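Local coordinates for protein glycerol dehydrogenase (Bacillus coagulans, PDB 6CSJ) that probably catalyses the NAD-dependent oxidation of glycerol and related polyols and, as a double mutant, has acquired D-lactate dehydrogenase activity, at residues A[61-65]-A[75-79]. The protein carries 2 engineered substitutions. Residue numbers count along the deposited sequence, not the author numbering.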
loop_
_atom_site.group_PDB
_atom_site.type_symbol
_atom_site.label_atom_id
_atom_site.label_comp_id
_atom_site.label_asym_id
_atom_site.label_seq_id
_atom_site.Cartn_x
_atom_site.Cartn_y
_atom_site.Cartn_z
ATOM N N MET A 61 16.233 1.978 20.646
ATOM C CA MET A 61 14.989 2.566 20.176
ATOM C C MET A 61 15.212 4.027 19.898
ATOM O O MET A 61 16.045 4.651 20.539
ATOM C CB MET A 61 13.889 2.440 21.236
ATOM C CG MET A 61 13.553 1.018 21.654
ATOM S SD MET A 61 12.765 0.069 20.336
ATOM C CE MET A 61 11.164 0.868 20.167
ATOM N N ALA A 62 14.464 4.560 18.940
ATOM C CA ALA A 62 14.481 5.980 18.626
ATOM C C ALA A 62 13.055 6.425 18.393
ATOM O O ALA A 62 12.319 5.770 17.658
ATOM C CB ALA A 62 15.326 6.233 17.393
ATOM N N LEU A 63 12.670 7.530 19.027
ATOM C CA LEU A 63 11.322 8.073 18.911
ATOM C C LEU A 63 11.177 8.845 17.593
ATOM O O LEU A 63 11.919 9.786 17.330
ATOM C CB LEU A 63 10.993 8.974 20.104
ATOM C CG LEU A 63 9.588 9.587 20.160
ATOM C CD1 LEU A 63 8.547 8.503 20.325
ATOM C CD2 LEU A 63 9.469 10.620 21.274
ATOM N N PHE A 64 10.206 8.433 16.783
ATOM C CA PHE A 64 9.864 9.083 15.508
ATOM C C PHE A 64 8.860 10.203 15.775
ATOM O O PHE A 64 7.893 10.004 16.501
ATOM C CB PHE A 64 9.273 8.023 14.564
ATOM C CG PHE A 64 8.799 8.542 13.230
ATOM C CD1 PHE A 64 9.646 9.258 12.396
ATOM C CD2 PHE A 64 7.504 8.262 12.784
ATOM C CE1 PHE A 64 9.204 9.714 11.153
ATOM C CE2 PHE A 64 7.059 8.717 11.549
ATOM C CZ PHE A 64 7.906 9.446 10.736
ATOM N N GLY A 65 9.093 11.374 15.182
ATOM C CA GLY A 65 8.219 12.539 15.348
ATOM C C GLY A 65 6.857 12.441 14.667
ATOM O O GLY A 65 5.958 13.225 14.976
ATOM N N ARG A 75 17.868 14.016 11.067
ATOM C CA ARG A 75 18.019 13.853 12.524
ATOM C C ARG A 75 18.273 12.385 12.895
ATOM O O ARG A 75 19.206 12.074 13.644
ATOM C CB ARG A 75 16.778 14.397 13.249
ATOM C CG ARG A 75 16.859 14.412 14.775
ATOM C CD ARG A 75 15.568 14.939 15.403
ATOM N NE ARG A 75 14.482 13.938 15.413
ATOM C CZ ARG A 75 14.381 12.910 16.268
ATOM N NH1 ARG A 75 15.303 12.699 17.212
ATOM N NH2 ARG A 75 13.356 12.066 16.174
ATOM N N LEU A 76 17.454 11.490 12.342
ATOM C CA LEU A 76 17.556 10.051 12.621
ATOM C C LEU A 76 18.794 9.399 12.000
ATOM O O LEU A 76 19.387 8.509 12.616
ATOM C CB LEU A 76 16.283 9.319 12.177
ATOM C CG LEU A 76 15.013 9.716 12.938
ATOM C CD1 LEU A 76 13.774 9.267 12.198
ATOM C CD2 LEU A 76 15.014 9.165 14.354
ATOM N N CYS A 77 19.182 9.831 10.797
ATOM C CA CYS A 77 20.467 9.407 10.199
ATOM C C CYS A 77 21.664 9.725 11.105
ATOM O O CYS A 77 22.553 8.883 11.273
ATOM C CB CYS A 77 20.709 10.077 8.843
ATOM S SG CYS A 77 19.718 9.424 7.487
ATOM N N GLU A 78 21.679 10.942 11.672
ATOM C CA GLU A 78 22.766 11.378 12.563
ATOM C C GLU A 78 22.775 10.544 13.839
ATOM O O GLU A 78 23.809 9.981 14.194
ATOM C CB GLU A 78 22.682 12.888 12.872
ATOM C CG GLU A 78 23.135 13.773 11.704
ATOM C CD GLU A 78 24.651 13.782 11.487
ATOM O OE1 GLU A 78 25.420 13.712 12.477
ATOM O OE2 GLU A 78 25.097 13.881 10.315
ATOM N N MET A 79 21.619 10.415 14.488
ATOM C CA MET A 79 21.494 9.531 15.656
ATOM C C MET A 79 21.968 8.111 15.365
ATOM O O MET A 79 22.681 7.524 16.176
ATOM C CB MET A 79 20.050 9.479 16.151
ATOM C CG MET A 79 19.555 10.752 16.794
ATOM S SD MET A 79 17.792 10.666 17.113
ATOM C CE MET A 79 17.726 9.293 18.247
#
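Strand 61-63 and helix 75-79 run nearly antiparallel, their axes 156° apart in direction and 10.4 Å apart at closest approach, with Ala-62 and Leu-76 nearest in register at a CA-CA distance of 7.9 Å. The small Ala-62 side chain faces the helix, and two larger residues close over it: its CB lies 4.2 Å from Leu-76 CD2 and 4.0 Å from Met-79 CE. Leu-76 also reaches Phe-64, where its CD1 meets Phe-64 CD1 at 4.1 Å at the edge of the ring. At the exposed margin, Arg-75 is trans at chi1 and chi2 and turns at chi3, so that its NH2 donates a hydrogen bond to Leu-63 O (2.9 Å). Glu-72, in the same helix, forms a salt bridge with Arg-75 and accepts a hydrogen bond from Gly-65 N, so that this charged pair holds the backbone at Leu-63 and Gly-65 to the helix. Strand 59-63, an edge strand of the Rossmann-like domain's parallel sheet, and helix 70-82, packed on one sheet face, begin a beta-alpha-beta crossover to strand 87-92. It passes over strand 32-36, whose Phe-33 touches Ala-62 and Leu-76, while Thr-99 of helix 94-106 meets Phe-64 and Leu-76.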